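Local coordinates for sialidase domain-containing protein (PDB 5HX0), which is of unknown function but resembles the six-bladed beta-propellers of sialidases and may therefore bind or process carbohydrate, at residues F60-K66 and D126-Q131; G69-F75 and V99-D105; S252-D258 and G298-W304. All coordinates share one frame; numbering follows the deposited sequence.

All three contacts belong to a beta-propeller. Interactions 1 and 2 touch, their centres 9 Å apart: strand 56-65, which faces the next blade in interaction 1, is the sheet neighbour of strand 71-79 in interaction 2, and Ser-62 O probably accepts a hydrogen bond from Ala-74 N at 2.8 Å. Interaction 2 thus lies within a blade, while interactions 1 and 3 join neighbouring blades. Interaction 3 sits across the chain's centre from interaction 2, 34 Å between their centres; its nearest atoms are about 15 Å from interaction 1. The Asp-126 side chain is about 3 Å from a bound acetate, probably from the crystallisation liquor, which may nevertheless mark a pocket.

Interaction 1 (F60-K66 and D126-Q131); sequences FPSVIKK and DPCLLQ
From Phe-60 beside Asp-126 to Ile-64 beside Gln-131, two neighbouring propeller blades meet through strands running almost parallel (12° between axes 6.0 Å apart), with no backbone-to-backbone hydrogen bond across them. At one end the Asp-126 carboxylate lies over a face of the Phe-60 ring, the two planes 31° apart, with OD1 3.2 Å from CD2. Tyr-384 and His-91 meet the same ring edge-to-face. A water donates to both Phe-60 O and Pro-127 O. In the middle, Ser-62 has two conformers; in one, OG lies between its backbone N and carbonyl carbon (chi1 65°), donating to Pro-127 O (2.8 Å) and accepting from Leu-129 N (2.9 Å), bonds that rest on this conformer. Next along, Ile-64 crosses Leu-129 at about a right angle, CG2 lying 3.8 Å from CB. The extended Gln-131 then carries NE2 to Lys-65 O (2.8 Å), approaching from above the carbonyl plane, while OE1 packs against CA and CG of Lys-66. Each blade keeps its own sheet: several backbone groups at the seam, such as Pro-127 O and Leu-129 N, find partners in side chains or water rather than in a facing backbone.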
loop_
_atom_site.group_PDB
_atom_site.type_symbol
_atom_site.label_atom_id
_atom_site.label_comp_id
_atom_site.label_asym_id
_atom_site.label_seq_id
_atom_site.Cartn_x
_atom_site.Cartn_y
_atom_site.Cartn_z
ATOM N N PHE A 60 -6.818 -3.905 15.683
ATOM C CA PHE A 60 -5.745 -3.234 16.417
ATOM C C PHE A 60 -5.849 -1.711 16.300
ATOM O O PHE A 60 -4.969 -1.074 15.697
ATOM C CB PHE A 60 -4.368 -3.719 15.898
ATOM C CG PHE A 60 -4.303 -5.233 15.668
ATOM C CD1 PHE A 60 -4.670 -6.117 16.684
ATOM C CD2 PHE A 60 -3.899 -5.748 14.445
ATOM C CE1 PHE A 60 -4.639 -7.514 16.486
ATOM C CE2 PHE A 60 -3.870 -7.150 14.225
ATOM C CZ PHE A 60 -4.230 -8.028 15.254
ATOM N N PRO A 61 -6.889 -1.086 16.845
ATOM C CA PRO A 61 -7.043 0.366 16.671
ATOM C C PRO A 61 -6.264 1.190 17.689
ATOM O O PRO A 61 -5.948 0.747 18.802
ATOM C CB PRO A 61 -8.550 0.573 16.858
ATOM C CG PRO A 61 -8.893 -0.477 17.970
ATOM C CD PRO A 61 -8.014 -1.680 17.614
ATOM N N SER A 62 -5.917 2.409 17.281
ATOM C CA SER A 62 -5.573 3.455 18.232
ATOM C C SER A 62 -6.284 4.721 17.780
ATOM O O SER A 62 -6.694 4.843 16.623
ATOM C CB SER A 62 -4.055 3.666 18.362
ATOM O OG SER A 62 -3.492 4.132 17.162
ATOM N N VAL A 63 -6.458 5.658 18.702
ATOM C CA VAL A 63 -7.314 6.807 18.406
ATOM C C VAL A 63 -6.875 8.025 19.211
ATOM O O VAL A 63 -6.461 7.916 20.374
ATOM C CB VAL A 63 -8.802 6.432 18.633
ATOM C CG1 VAL A 63 -9.031 5.898 20.060
ATOM C CG2 VAL A 63 -9.715 7.610 18.357
ATOM N N ILE A 64 -6.938 9.193 18.556
ATOM C CA ILE A 64 -6.625 10.495 19.150
ATOM C C ILE A 64 -7.773 11.435 18.799
ATOM O O ILE A 64 -8.597 11.136 17.936
ATOM C CB ILE A 64 -5.293 11.059 18.624
ATOM C CG1 ILE A 64 -5.409 11.188 17.097
ATOM C CG2 ILE A 64 -4.111 10.113 18.991
ATOM C CD1 ILE A 64 -4.389 12.063 16.455
ATOM N N LYS A 65 -7.833 12.574 19.482
ATOM C CA LYS A 65 -8.764 13.645 19.113
ATOM C C LYS A 65 -7.961 14.927 18.937
ATOM O O LYS A 65 -7.273 15.354 19.865
ATOM C CB LYS A 65 -9.872 13.839 20.162
ATOM C CG LYS A 65 -10.865 14.937 19.762
ATOM C CD LYS A 65 -12.021 15.091 20.767
ATOM C CE LYS A 65 -11.640 15.938 21.986
ATOM N NZ LYS A 65 -10.842 15.236 23.051
ATOM N N LYS A 66 -8.025 15.522 17.746
ATOM C CA LYS A 66 -7.201 16.691 17.463
ATOM C C LYS A 66 -7.801 17.941 18.095
ATOM O O LYS A 66 -8.969 17.968 18.484
ATOM C CB LYS A 66 -7.064 16.903 15.956
ATOM C CG LYS A 66 -6.466 15.701 15.246
ATOM C CD LYS A 66 -5.896 16.105 13.881
ATOM C CE LYS A 66 -6.979 16.509 12.939
ATOM N NZ LYS A 66 -6.409 17.005 11.638
ATOM N N ASP A 126 -0.558 -3.107 13.757
ATOM C CA ASP A 126 -0.857 -2.373 14.989
ATOM C C ASP A 126 -0.413 -0.906 14.994
ATOM O O ASP A 126 0.531 -0.552 15.714
ATOM C CB ASP A 126 -0.190 -3.063 16.184
ATOM C CG ASP A 126 -0.556 -4.538 16.302
ATOM O OD1 ASP A 126 -0.895 -5.166 15.282
ATOM O OD2 ASP A 126 -0.493 -5.078 17.432
ATOM N N PRO A 127 -1.045 -0.023 14.230
ATOM C CA PRO A 127 -0.645 1.394 14.287
ATOM C C PRO A 127 -0.948 1.966 15.661
ATOM O O PRO A 127 -2.076 1.882 16.146
ATOM C CB PRO A 127 -1.513 2.058 13.209
ATOM C CG PRO A 127 -2.794 1.153 13.188
ATOM C CD PRO A 127 -2.295 -0.246 13.470
ATOM N N CYS A 128 0.056 2.572 16.282
ATOM C CA CYS A 128 -0.104 3.167 17.600
ATOM C C CYS A 128 0.127 4.673 17.500
ATOM O O CYS A 128 1.261 5.113 17.323
ATOM C CB CYS A 128 0.872 2.499 18.579
ATOM S SG CYS A 128 0.285 0.829 18.950
ATOM N N LEU A 129 -0.944 5.449 17.617
ATOM C CA LEU A 129 -0.898 6.903 17.506
ATOM C C LEU A 129 -0.530 7.556 18.842
ATOM O O LEU A 129 -1.027 7.163 19.906
ATOM C CB LEU A 129 -2.260 7.432 17.040
ATOM C CG LEU A 129 -2.801 6.966 15.682
ATOM C CD1 LEU A 129 -4.218 7.535 15.409
ATOM C CD2 LEU A 129 -1.846 7.394 14.570
ATOM N N LEU A 130 0.335 8.569 18.781
ATOM C CA LEU A 130 0.553 9.487 19.903
ATOM C C LEU A 130 0.389 10.909 19.383
ATOM O O LEU A 130 1.049 11.285 18.412
ATOM C CB LEU A 130 1.950 9.344 20.515
ATOM C CG LEU A 130 2.238 10.364 21.649
ATOM C CD1 LEU A 130 1.347 10.093 22.888
ATOM C CD2 LEU A 130 3.711 10.350 22.046
ATOM N N GLN A 131 -0.477 11.698 20.010
ATOM C CA GLN A 131 -0.593 13.111 19.667
ATOM C C GLN A 131 0.090 13.941 20.749
ATOM O O GLN A 131 -0.306 13.871 21.913
ATOM C CB GLN A 131 -2.048 13.545 19.520
ATOM C CG GLN A 131 -2.180 15.033 19.181
ATOM C CD GLN A 131 -3.609 15.436 18.936
ATOM O OE1 GLN A 131 -3.952 15.879 17.844
ATOM N NE2 GLN A 131 -4.462 15.246 19.938
HETATM O O HOH W 1 -2.589 -0.771 17.251
#

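Interaction 2 (G69-F75 and V99-D105); sequences GEIVLAF and VSVKSKD
The Phe-75 ring takes the CG2 methyl of Val-99 over one face, a CH-pi contact 3.6 Å from CG2 to the ring centroid, while Val-101 CG1 sits at its edge, 4.2 Å from CE1. Phe-75 CG stands between the backbone N and carbonyl carbon (chi1 60°), which brings the ring across to Val-99. Tyr-51, at the end of strand 42-51 in a neighbouring blade, also meets this ring. Phe-75, Val-99 and Val-101 lie on the two middle strands of a four-stranded antiparallel propeller blade, 71-79 and 97-103. Ile-71, Leu-73 and Phe-75 form hydrogen-bonded pairs with Ser-103, Val-101 and Val-99, each closed by two backbone bonds; between them Val-72 with Lys-102 and Ala-74 with Ser-100 are non-hydrogen-bonded pairs, where CA-H...O contacts such as Ser-100 CA to Leu-73 O (3.0 Å) fill in. From the opposite face to Phe-75, Ala-74 touches Pro-127 and Leu-129 of the next blade. At the Glu-70 end, the extended Lys-102 lays CD and CE against the Glu-70 carboxylate. The ion pair is long, 3.8 Å from Glu-70 OE1 to Lys-102 NZ, and a water bridges these two atoms; Lys-102 NZ has a firmer salt bridge to Glu-114. At the end of strand 97-103, Ser-103 OG accepts from Asp-105 N (3.0 Å) in an ST turn. Asp-105 OD1 accepts from Lys-107 N and Thr-108 N, in a turn reminiscent of the sialidase Asp box, though one residue shorter. Finally, a water donates to Gly-69 O (2.7 Å) and Lys-104 O (2.9 Å).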
loop_
_atom_site.group_PDB
_atom_site.type_symbol
_atom_site.label_atom_id
_atom_site.label_comp_id
_atom_site.label_asym_id
_atom_site.label_seq_id
_atom_site.Cartn_x
_atom_site.Cartn_y
_atom_site.Cartn_z
ATOM N N GLY A 69 -11.137 19.179 16.963
ATOM C CA GLY A 69 -12.320 18.388 17.229
ATOM C C GLY A 69 -12.401 17.079 16.461
ATOM O O GLY A 69 -13.239 16.230 16.796
ATOM N N GLU A 70 -11.558 16.887 15.448
ATOM C CA GLU A 70 -11.623 15.679 14.639
ATOM C C GLU A 70 -10.999 14.512 15.392
ATOM O O GLU A 70 -9.852 14.589 15.836
ATOM C CB GLU A 70 -10.910 15.893 13.305
ATOM C CG GLU A 70 -11.030 14.697 12.362
ATOM C CD GLU A 70 -10.500 15.049 10.976
ATOM O OE1 GLU A 70 -9.275 14.945 10.757
ATOM O OE2 GLU A 70 -11.309 15.462 10.121
ATOM N N ILE A 71 -11.759 13.429 15.530
ATOM C CA ILE A 71 -11.263 12.186 16.092
ATOM C C ILE A 71 -10.682 11.355 14.956
ATOM O O ILE A 71 -11.350 11.120 13.942
ATOM C CB ILE A 71 -12.402 11.432 16.802
ATOM C CG1 ILE A 71 -13.052 12.332 17.862
ATOM C CG2 ILE A 71 -11.899 10.106 17.403
ATOM C CD1 ILE A 71 -14.468 11.896 18.211
ATOM N N VAL A 72 -9.440 10.914 15.111
ATOM C CA VAL A 72 -8.754 10.137 14.080
ATOM C C VAL A 72 -8.447 8.769 14.669
ATOM O O VAL A 72 -7.706 8.671 15.654
ATOM C CB VAL A 72 -7.456 10.818 13.618
ATOM C CG1 VAL A 72 -6.823 9.986 12.466
ATOM C CG2 VAL A 72 -7.728 12.244 13.189
ATOM N N LEU A 73 -8.984 7.711 14.066
ATOM C CA LEU A 73 -8.720 6.356 14.543
ATOM C C LEU A 73 -7.966 5.575 13.471
ATOM O O LEU A 73 -8.460 5.420 12.344
ATOM C CB LEU A 73 -10.018 5.641 14.945
ATOM C CG LEU A 73 -9.911 4.184 15.444
ATOM C CD1 LEU A 73 -11.109 3.851 16.353
ATOM C CD2 LEU A 73 -9.853 3.165 14.312
ATOM N N ALA A 74 -6.789 5.064 13.840
ATOM C CA ALA A 74 -5.932 4.288 12.941
ATOM C C ALA A 74 -6.133 2.813 13.226
ATOM O O ALA A 74 -6.333 2.429 14.382
ATOM C CB ALA A 74 -4.458 4.638 13.148
ATOM N N PHE A 75 -6.082 1.987 12.180
ATOM C CA PHE A 75 -6.154 0.549 12.391
ATOM C C PHE A 75 -5.458 -0.170 11.247
ATOM O O PHE A 75 -5.108 0.417 10.216
ATOM C CB PHE A 75 -7.612 0.045 12.562
ATOM C CG PHE A 75 -8.512 0.314 11.371
ATOM C CD1 PHE A 75 -9.070 1.575 11.179
ATOM C CD2 PHE A 75 -8.831 -0.696 10.478
ATOM C CE1 PHE A 75 -9.914 1.840 10.115
ATOM C CE2 PHE A 75 -9.685 -0.445 9.404
ATOM C CZ PHE A 75 -10.229 0.816 9.224
ATOM N N VAL A 99 -4.477 2.272 8.044
ATOM C CA VAL A 99 -5.532 3.139 7.523
ATOM C C VAL A 99 -6.234 3.837 8.683
ATOM O O VAL A 99 -6.030 3.508 9.853
ATOM C CB VAL A 99 -6.553 2.354 6.660
ATOM C CG1 VAL A 99 -5.854 1.657 5.486
ATOM C CG2 VAL A 99 -7.291 1.347 7.487
ATOM N N SER A 100 -7.100 4.796 8.347
ATOM C CA SER A 100 -7.830 5.533 9.373
ATOM C C SER A 100 -9.260 5.826 8.943
ATOM O O SER A 100 -9.560 5.932 7.749
ATOM C CB SER A 100 -7.147 6.878 9.710
ATOM O OG SER A 100 -7.196 7.727 8.576
ATOM N N VAL A 101 -10.135 5.992 9.944
ATOM C CA VAL A 101 -11.440 6.610 9.756
ATOM C C VAL A 101 -11.535 7.732 10.776
ATOM O O VAL A 101 -10.752 7.797 11.729
ATOM C CB VAL A 101 -12.632 5.622 9.895
ATOM C CG1 VAL A 101 -12.654 4.619 8.698
ATOM C CG2 VAL A 101 -12.561 4.875 11.221
ATOM N N LYS A 102 -12.488 8.648 10.546
ATOM C CA LYS A 102 -12.570 9.900 11.304
ATOM C C LYS A 102 -14.003 10.173 11.748
ATOM O O LYS A 102 -14.966 9.692 11.142
ATOM C CB LYS A 102 -12.068 11.094 10.463
ATOM C CG LYS A 102 -10.610 10.969 10.051
ATOM C CD LYS A 102 -10.195 12.075 9.062
ATOM C CE LYS A 102 -8.652 12.078 8.932
ATOM N NZ LYS A 102 -8.086 12.911 7.824
ATOM N N SER A 103 -14.131 10.979 12.806
ATOM C CA SER A 103 -15.429 11.279 13.408
ATOM C C SER A 103 -15.365 12.638 14.088
ATOM O O SER A 103 -14.315 13.048 14.584
ATOM C CB SER A 103 -15.828 10.205 14.440
ATOM O OG SER A 103 -17.069 10.520 15.072
ATOM N N LYS A 104 -16.496 13.338 14.100
ATOM C CA LYS A 104 -16.631 14.530 14.925
ATOM C C LYS A 104 -17.193 14.229 16.303
ATOM O O LYS A 104 -17.079 15.066 17.198
ATOM C CB LYS A 104 -17.540 15.558 14.257
ATOM C CG LYS A 104 -16.973 16.138 12.982
ATOM C CD LYS A 104 -18.032 16.897 12.199
ATOM C CE LYS A 104 -17.596 17.139 10.752
ATOM N NZ LYS A 104 -17.598 15.882 9.941
ATOM N N ASP A 105 -17.820 13.082 16.498
ATOM C CA ASP A 105 -18.532 12.858 17.745
ATOM C C ASP A 105 -18.279 11.514 18.406
ATOM O O ASP A 105 -18.764 11.312 19.525
ATOM C CB ASP A 105 -20.045 13.012 17.530
ATOM C CG ASP A 105 -20.566 12.158 16.386
ATOM O OD1 ASP A 105 -19.916 11.166 15.975
ATOM O OD2 ASP A 105 -21.645 12.494 15.880
HETATM O O HOH W 2 -14.976 16.227 18.872
HETATM O O HOH W 3 -9.269 15.310 7.952
#

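Interaction 3 (S252-D258 and G298-W304); sequences SAPVAVD and GKTFTAW
Three waters take the place of direct backbone bonds between the outer strand end 252-258 and the 298-304 loop of the next blade. One donates to Pro-254 O and accepts from Phe-301 N; a second donates to both Val-255 O and Thr-302 O. The third accepts from Trp-304 NE1 (2.8 Å) and donates to Val-257 O and Asp-258 OD1. Gly-298, Thr-300 and Phe-301, with Ser-294 and Asp-296, fit the Asp-box pattern of sialidase-type propellers. Within this turn Thr-300 OG1 bonds to Asp-296 and Ser-294 OG to Gly-298 N. The one direct hydrogen bond across the contact runs from Ser-252 OG to Gly-298 O (2.7 Å); OG reaches it by pointing opposite its own backbone N (chi1 -178°) and stands above the carbonyl plane. Its neighbour Ala-253 presents CB to the edge of the Phe-301 ring, and Val-255 puts CG2 over a face of that ring, 3.9 Å from its centroid and 16° off the normal. Classic bulges pair Ser-252 and Ala-253 with Leu-239, and Val-255 and Ala-256 with Asn-237. Ala-256 CB touches Trp-304 CB, and Asp-258 OD1 meets the indole at its edge, 3.8 Å from CZ2, with carboxylate and ring nearly perpendicular (85°). Phe-301 and Trp-304 thus pack with the small aliphatic side chains of strand 252-256, while three waters and one direct serine bond link the polar groups of the two blades.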
loop_
_atom_site.group_PDB
_atom_site.type_symbol
_atom_site.label_atom_id
_atom_site.label_comp_id
_atom_site.label_asym_id
_atom_site.label_seq_id
_atom_site.Cartn_x
_atom_site.Cartn_y
_atom_site.Cartn_z
ATOM N N SER A 252 16.699 3.747 27.956
ATOM C CA SER A 252 16.752 4.249 29.320
ATOM C C SER A 252 16.996 3.131 30.326
ATOM O O SER A 252 17.983 3.180 31.065
ATOM C CB SER A 252 15.472 5.014 29.673
ATOM O OG SER A 252 15.571 5.540 30.991
ATOM N N ALA A 253 16.138 2.106 30.367
ATOM C CA ALA A 253 16.233 1.083 31.411
ATOM C C ALA A 253 15.365 -0.131 31.097
ATOM O O ALA A 253 14.345 0.003 30.413
ATOM C CB ALA A 253 15.817 1.674 32.765
ATOM N N PRO A 254 15.717 -1.321 31.593
ATOM C CA PRO A 254 14.794 -2.458 31.496
ATOM C C PRO A 254 13.561 -2.219 32.356
ATOM O O PRO A 254 13.645 -1.661 33.456
ATOM C CB PRO A 254 15.611 -3.645 32.026
ATOM C CG PRO A 254 17.018 -3.146 32.171
ATOM C CD PRO A 254 16.945 -1.663 32.331
ATOM N N VAL A 255 12.410 -2.648 31.845
ATOM C CA VAL A 255 11.121 -2.429 32.511
ATOM C C VAL A 255 10.606 -3.693 33.185
ATOM O O VAL A 255 10.135 -3.654 34.321
ATOM C CB VAL A 255 10.086 -1.879 31.501
ATOM C CG1 VAL A 255 8.672 -1.927 32.108
ATOM C CG2 VAL A 255 10.462 -0.456 31.072
ATOM N N ALA A 256 10.639 -4.821 32.484
ATOM C CA ALA A 256 10.173 -6.082 33.050
ATOM C C ALA A 256 10.916 -7.204 32.349
ATOM O O ALA A 256 10.862 -7.311 31.119
ATOM C CB ALA A 256 8.659 -6.263 32.893
ATOM N N VAL A 257 11.632 -8.011 33.131
ATOM C CA VAL A 257 12.431 -9.130 32.629
ATOM C C VAL A 257 12.268 -10.285 33.607
ATOM O O VAL A 257 12.295 -10.088 34.829
ATOM C CB VAL A 257 13.930 -8.769 32.485
ATOM C CG1 VAL A 257 14.682 -9.873 31.768
ATOM C CG2 VAL A 257 14.121 -7.442 31.774
ATOM N N ASP A 258 12.094 -11.492 33.077
ATOM C CA ASP A 258 12.001 -12.675 33.917
ATOM C C ASP A 258 12.679 -13.837 33.213
ATOM O O ASP A 258 12.766 -13.865 31.988
ATOM C CB ASP A 258 10.553 -13.049 34.224
ATOM C CG ASP A 258 10.452 -14.123 35.284
ATOM O OD1 ASP A 258 10.815 -13.832 36.433
ATOM O OD2 ASP A 258 10.037 -15.252 34.971
ATOM N N GLY A 298 12.200 7.017 35.145
ATOM C CA GLY A 298 12.497 6.034 34.124
ATOM C C GLY A 298 13.920 5.521 34.114
ATOM O O GLY A 298 14.273 4.749 33.214
ATOM N N LYS A 299 14.746 5.912 35.089
ATOM C CA LYS A 299 16.128 5.441 35.147
ATOM C C LYS A 299 16.219 3.995 35.633
ATOM O O LYS A 299 17.082 3.242 35.175
ATOM C CB LYS A 299 16.958 6.354 36.054
ATOM C CG LYS A 299 17.090 7.787 35.539
ATOM C CD LYS A 299 17.712 8.705 36.577
ATOM C CE LYS A 299 18.046 10.056 35.971
ATOM N NZ LYS A 299 19.029 9.923 34.854
ATOM N N THR A 300 15.359 3.596 36.569
ATOM C CA THR A 300 15.293 2.221 37.036
ATOM C C THR A 300 13.839 1.888 37.328
ATOM O O THR A 300 13.067 2.747 37.761
ATOM C CB THR A 300 16.108 1.967 38.327
ATOM O OG1 THR A 300 15.556 2.748 39.386
ATOM C CG2 THR A 300 17.580 2.325 38.163
ATOM N N PHE A 301 13.480 0.627 37.124
ATOM C CA PHE A 301 12.157 0.131 37.470
ATOM C C PHE A 301 12.263 -0.881 38.604
ATOM O O PHE A 301 13.151 -1.741 38.604
ATOM C CB PHE A 301 11.467 -0.497 36.254
ATOM C CG PHE A 301 10.912 0.518 35.290
ATOM C CD1 PHE A 301 11.752 1.244 34.471
ATOM C CD2 PHE A 301 9.543 0.758 35.221
ATOM C CE1 PHE A 301 11.253 2.184 33.601
ATOM C CE2 PHE A 301 9.034 1.705 34.346
ATOM C CZ PHE A 301 9.892 2.418 33.537
ATOM N N THR A 302 11.362 -0.758 39.578
ATOM C CA THR A 302 11.238 -1.749 40.633
ATOM C C THR A 302 10.624 -3.030 40.060
ATOM O O THR A 302 10.252 -3.104 38.885
ATOM C CB THR A 302 10.413 -1.197 41.794
ATOM O OG1 THR A 302 9.134 -0.779 41.322
ATOM C CG2 THR A 302 11.107 -0.017 42.446
ATOM N N ALA A 303 10.534 -4.061 40.898
ATOM C CA ALA A 303 10.124 -5.380 40.419
ATOM C C ALA A 303 8.717 -5.342 39.830
ATOM O O ALA A 303 7.832 -4.642 40.336
ATOM C CB ALA A 303 10.183 -6.392 41.564
ATOM N N TRP A 304 8.503 -6.096 38.753
ATOM C CA TRP A 304 7.158 -6.137 38.178
ATOM C C TRP A 304 6.222 -6.903 39.117
ATOM O O TRP A 304 6.651 -7.780 39.871
ATOM C CB TRP A 304 7.180 -6.773 36.778
ATOM C CG TRP A 304 7.768 -8.160 36.753
ATOM C CD1 TRP A 304 9.098 -8.500 36.588
ATOM C CD2 TRP A 304 7.064 -9.391 36.921
ATOM N NE1 TRP A 304 9.247 -9.865 36.634
ATOM C CE2 TRP A 304 8.016 -10.435 36.845
ATOM C CE3 TRP A 304 5.718 -9.715 37.130
ATOM C CZ2 TRP A 304 7.658 -11.782 36.966
ATOM C CZ3 TRP A 304 5.368 -11.052 37.253
ATOM C CH2 TRP A 304 6.336 -12.068 37.165
HETATM O O HOH W 4 15.032 -1.042 35.725
HETATM O O HOH W 5 10.577 -4.835 36.748
HETATM O O HOH W 6 11.541 -11.346 37.312
#